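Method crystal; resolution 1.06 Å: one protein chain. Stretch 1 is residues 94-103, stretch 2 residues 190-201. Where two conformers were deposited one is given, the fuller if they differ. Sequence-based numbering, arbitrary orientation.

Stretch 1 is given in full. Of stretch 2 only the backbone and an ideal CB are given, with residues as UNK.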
# COMPACT_ATOMS: atom_id res chain seq x y z
N SER A 94 -22.60 7.10 1.89
CA SER A 94 -22.73 5.65 1.88
C SER A 94 -21.95 5.05 0.71
O SER A 94 -21.67 3.85 0.76
CB SER A 94 -24.22 5.22 1.85
OG SER A 94 -24.79 5.67 0.66
N LYS A 95 -21.69 5.87 -0.31
CA LYS A 95 -20.92 5.42 -1.47
C LYS A 95 -19.47 5.80 -1.26
O LYS A 95 -19.13 6.98 -1.08
CB LYS A 95 -21.47 6.02 -2.77
CG LYS A 95 -22.96 5.79 -2.95
CD LYS A 95 -23.38 5.97 -4.40
CE LYS A 95 -24.86 6.35 -4.52
NZ LYS A 95 -25.05 7.82 -4.24
N ARG A 96 -18.63 4.78 -1.20
CA ARG A 96 -17.23 4.93 -0.78
C ARG A 96 -16.30 4.12 -1.63
O ARG A 96 -16.69 3.12 -2.23
CB ARG A 96 -17.08 4.50 0.67
CG ARG A 96 -18.15 5.09 1.55
CD ARG A 96 -17.80 5.04 3.02
NE ARG A 96 -16.64 5.86 3.38
CZ ARG A 96 -16.66 7.18 3.43
NH1 ARG A 96 -17.79 7.88 3.26
NH2 ARG A 96 -15.54 7.84 3.74
N VAL A 97 -15.05 4.60 -1.71
CA VAL A 97 -13.95 3.87 -2.28
C VAL A 97 -12.85 3.77 -1.25
O VAL A 97 -12.55 4.74 -0.56
CB VAL A 97 -13.43 4.54 -3.56
CG1 VAL A 97 -12.13 3.93 -4.03
CG2 VAL A 97 -14.51 4.45 -4.64
N LEU A 98 -12.26 2.58 -1.10
CA LEU A 98 -11.17 2.28 -0.22
C LEU A 98 -9.84 2.31 -0.97
O LEU A 98 -9.69 1.57 -1.92
CB LEU A 98 -11.41 0.92 0.40
CG LEU A 98 -10.28 0.36 1.28
CD1 LEU A 98 -10.01 1.20 2.46
CD2 LEU A 98 -10.57 -1.11 1.65
N LEU A 99 -8.91 3.12 -0.48
CA LEU A 99 -7.54 3.19 -1.05
C LEU A 99 -6.60 2.84 0.10
O LEU A 99 -6.69 3.40 1.17
CB LEU A 99 -7.24 4.60 -1.56
CG LEU A 99 -8.19 5.16 -2.60
CD1 LEU A 99 -7.77 6.61 -2.97
CD2 LEU A 99 -8.28 4.31 -3.84
N PHE A 100 -5.66 1.91 -0.17
CA PHE A 100 -4.89 1.35 0.96
C PHE A 100 -3.51 0.97 0.56
O PHE A 100 -3.17 0.84 -0.60
CB PHE A 100 -5.66 0.23 1.68
CG PHE A 100 -6.07 -0.97 0.85
CD1 PHE A 100 -7.07 -0.90 -0.10
CD2 PHE A 100 -5.52 -2.21 1.11
CE1 PHE A 100 -7.53 -2.00 -0.77
CE2 PHE A 100 -5.99 -3.33 0.42
CZ PHE A 100 -6.98 -3.25 -0.49
N ALA A 101 -2.66 0.84 1.58
CA ALA A 101 -1.24 0.49 1.44
C ALA A 101 -0.74 0.05 2.83
O ALA A 101 -1.37 0.38 3.81
CB ALA A 101 -0.45 1.75 1.00
N HIS A 102 0.34 -0.71 2.84
CA HIS A 102 0.96 -1.04 4.13
C HIS A 102 2.05 -0.03 4.45
O HIS A 102 2.76 0.45 3.56
CB HIS A 102 1.51 -2.48 4.17
CG HIS A 102 2.87 -2.70 3.62
ND1 HIS A 102 3.98 -2.70 4.44
CD2 HIS A 102 3.34 -2.94 2.38
CE1 HIS A 102 5.07 -2.89 3.73
NE2 HIS A 102 4.72 -3.08 2.48
N TRP A 103 2.22 0.27 5.74
CA TRP A 103 3.18 1.29 6.17
C TRP A 103 4.37 0.76 6.97
O TRP A 103 5.33 1.51 7.18
CB TRP A 103 2.50 2.45 6.91
CG TRP A 103 2.00 2.18 8.27
CD1 TRP A 103 0.79 1.67 8.60
CD2 TRP A 103 2.64 2.52 9.51
NE1 TRP A 103 0.65 1.65 9.97
CE2 TRP A 103 1.75 2.20 10.56
CE3 TRP A 103 3.88 3.07 9.83
CZ2 TRP A 103 2.11 2.39 11.88
CZ3 TRP A 103 4.21 3.29 11.14
CH2 TRP A 103 3.32 2.97 12.15
N UNK A 190 -19.65 -2.97 10.07
CA UNK A 190 -20.05 -3.47 8.77
C UNK A 190 -19.56 -2.58 7.65
O UNK A 190 -20.23 -2.40 6.62
CB UNK A 190 -21.57 -3.61 8.70
N UNK A 191 -18.34 -2.08 7.78
CA UNK A 191 -17.75 -1.22 6.79
C UNK A 191 -17.84 -1.87 5.43
O UNK A 191 -17.45 -3.02 5.27
CB UNK A 191 -16.30 -0.90 7.14
N UNK A 192 -18.19 -1.07 4.44
CA UNK A 192 -18.16 -1.49 3.05
C UNK A 192 -17.70 -0.33 2.16
O UNK A 192 -17.71 0.82 2.57
CB UNK A 192 -19.54 -1.99 2.61
N UNK A 193 -17.34 -0.68 0.96
CA UNK A 193 -17.01 0.28 -0.09
C UNK A 193 -17.36 -0.38 -1.41
O UNK A 193 -17.45 -1.59 -1.52
CB UNK A 193 -15.54 0.70 -0.04
N UNK A 194 -17.48 0.43 -2.47
CA UNK A 194 -17.80 -0.08 -3.77
C UNK A 194 -16.67 -0.94 -4.31
O UNK A 194 -16.91 -1.97 -4.93
CB UNK A 194 -18.11 1.07 -4.73
N UNK A 195 -15.44 -0.49 -4.09
CA UNK A 195 -14.24 -1.23 -4.50
C UNK A 195 -13.08 -0.67 -3.70
O UNK A 195 -13.17 0.36 -3.06
CB UNK A 195 -13.98 -1.12 -6.00
N UNK A 196 -11.99 -1.43 -3.76
CA UNK A 196 -10.74 -1.05 -3.14
C UNK A 196 -9.57 -1.09 -4.12
O UNK A 196 -9.53 -1.90 -5.04
CB UNK A 196 -10.45 -1.97 -1.95
N UNK A 197 -8.60 -0.18 -3.90
CA UNK A 197 -7.35 -0.17 -4.65
C UNK A 197 -6.20 -0.15 -3.65
O UNK A 197 -6.10 0.77 -2.83
CB UNK A 197 -7.28 1.03 -5.60
N UNK A 198 -5.37 -1.19 -3.68
CA UNK A 198 -4.12 -1.29 -2.94
C UNK A 198 -2.98 -0.82 -3.82
O UNK A 198 -2.86 -1.24 -4.96
CB UNK A 198 -3.88 -2.72 -2.46
N UNK A 199 -2.10 0.01 -3.26
CA UNK A 199 -0.86 0.39 -3.88
C UNK A 199 0.26 -0.28 -3.08
O UNK A 199 0.37 -0.05 -1.87
CB UNK A 199 -0.70 1.91 -3.93
N UNK A 200 1.11 -1.01 -3.75
CA UNK A 200 2.25 -1.67 -3.10
C UNK A 200 3.43 -1.66 -4.06
O UNK A 200 3.27 -2.14 -5.17
CB UNK A 200 1.90 -3.10 -2.68
N UNK A 201 4.56 -1.09 -3.67
CA UNK A 201 5.71 -1.03 -4.58
C UNK A 201 5.37 -0.35 -5.91
O UNK A 201 5.48 -0.94 -6.99
CB UNK A 201 6.24 -2.44 -4.85

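The backbone frames every position. The strand around 195-200 runs parallel to strand 96-102, its axis 18° from the other and 4.7 Å away at closest approach. Being extended, the strands alternate their side chains between two faces, one carrying Val97 and Leu99, the other Leu98 and Phe100.

Position 190 has positive phi (55°) and nothing of stretch 1 near its CB; Asn, Asp or Gly would suit, and it is Asn190, without contact here. At 191 the CB points sideways into space, so only a long side chain could reach stretch 1. Tyr191 does: its OH lies 3.7 Å from Leu98 CB. Position 192 points sideways with open space around it and is permissive; it is Thr192.

Position 193 points toward stretch 1, its ideal CB 3.5 Å from Arg96 O and 3.9 Å from Leu98 N. So close to backbone, a small residue such as Ala or Ser fits best. Ala193 packs its CB 4.1 Å from Leu98 CB.

At 194, phi/psi of -67/-42° turns the chain, and the backbone N donates to Arg96 O (2.8 Å from N of 194, 167°). The CB points sideways, the ideal CB 3.5 Å from Arg96 O and 4.9 Å from Val97 CG2; polar or long side chains are plausible. Glu194 places OE2 2.8 Å from water 1, which donates to it and to Ser94 O and accepts from Arg96 N, bridging the stretches.

Position 195 lies on the Val97 face, its CB beyond 5.5 Å of stretch 1, leaving room for a large apolar or aromatic group. Tyr195 turns a ring face to Val97 CG2, 3.9 Å from the ring centroid, while its backbone O accepts from Leu98 N (3.1 Å).

At 196 an ideal CB would sit 3.2 Å from Phe100 CE1, a tight fit that favors Gly. Gly196 brings CA within 3.1 Å of Leu98 O, a CA-H...O contact.

Position 197 shares the Leu99 face, with its ideal CB 3.9 Å from Leu99 CD2; Val, Ile or Leu would suit. Ile197 packs there, and its backbone bonds both ways: N to Leu98 O (2.9 Å), O from Phe100 N (2.9 Å).

At 198 the ideal CB is 3.6 Å from Phe100 CE2, inviting an aliphatic group. Leu198 sets CB over the ring face, 3.8 Å from the Phe100 centroid, and CD1 3.7 Å from Ala101 CA.

At 199 the CA-to-CB bond points sideways, the ideal CB 4.3 Å from Phe100 O and 4.9 Å from Ala101 CB, and the position accepts several apolar residues. Leu199 N donates to Phe100 O (3.0 Å); water 2 links its O to His102 N.

The ideal CB of 200 has just His102 CD2 within 5.5 Å, at 5.3 Å, so a polar group is reasonable. Asp200 OD1 approaches the ring edge, 3.8 Å from His102 CD2. At 201 phi is positive (56°), which Gly or Asn tolerates most easily, and nothing of stretch 1 lies within 5.5 Å of the ideal CB, so stretch 1 does not choose between side chains; it is Met201, deposited as selenomethionine, and it makes no contact here.

Stretch 2 190-201: NYTAEYGILLDM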
# COMPACT_ATOMS: atom_id res chain seq x y z
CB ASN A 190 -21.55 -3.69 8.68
CG ASN A 190 -22.04 -4.68 9.69
OD1 ASN A 190 -22.89 -4.36 10.48
ND2 ASN A 190 -21.39 -5.84 9.76
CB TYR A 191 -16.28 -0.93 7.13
CG TYR A 191 -15.60 -0.13 6.05
CD1 TYR A 191 -15.77 1.23 5.95
CD2 TYR A 191 -14.85 -0.75 5.05
CE1 TYR A 191 -15.20 1.95 4.89
CE2 TYR A 191 -14.26 -0.04 4.05
CZ TYR A 191 -14.46 1.31 3.94
OH TYR A 191 -13.88 1.98 2.90
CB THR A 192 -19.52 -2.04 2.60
OG1 THR A 192 -19.34 -2.74 1.38
CG2 THR A 192 -20.55 -0.97 2.46
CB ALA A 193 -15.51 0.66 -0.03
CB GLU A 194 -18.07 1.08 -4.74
CG GLU A 194 -19.23 2.01 -4.32
CD GLU A 194 -20.56 1.30 -4.21
OE1 GLU A 194 -20.98 0.79 -5.26
OE2 GLU A 194 -21.17 1.26 -3.09
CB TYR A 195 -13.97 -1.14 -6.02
CG TYR A 195 -13.70 0.25 -6.55
CD1 TYR A 195 -12.41 0.77 -6.56
CD2 TYR A 195 -14.70 1.05 -7.09
CE1 TYR A 195 -12.13 2.02 -7.03
CE2 TYR A 195 -14.43 2.32 -7.55
CZ TYR A 195 -13.13 2.82 -7.52
OH TYR A 195 -12.80 4.06 -7.97
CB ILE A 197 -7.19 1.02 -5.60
CG1 ILE A 197 -8.35 1.06 -6.63
CG2 ILE A 197 -5.85 0.98 -6.29
CD1 ILE A 197 -8.33 2.35 -7.46
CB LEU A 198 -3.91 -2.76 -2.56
CG LEU A 198 -2.55 -3.14 -1.97
CD1 LEU A 198 -2.23 -2.38 -0.69
CD2 LEU A 198 -2.51 -4.63 -1.70
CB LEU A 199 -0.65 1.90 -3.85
CG LEU A 199 -1.76 2.77 -4.47
CD1 LEU A 199 -1.37 4.24 -4.42
CD2 LEU A 199 -2.09 2.28 -5.85
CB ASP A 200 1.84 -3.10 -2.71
CG ASP A 200 2.83 -3.82 -1.83
OD1 ASP A 200 3.81 -3.22 -1.35
OD2 ASP A 200 2.63 -5.05 -1.53
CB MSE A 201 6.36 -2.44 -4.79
CG MSE A 201 6.93 -3.01 -3.49
SE MSE A 201 7.88 -4.61 -3.66
CE MSE A 201 9.46 -3.92 -4.01
O HOH W 1 -19.87 2.15 -0.72
O HOH W 2 1.33 -1.46 0.29
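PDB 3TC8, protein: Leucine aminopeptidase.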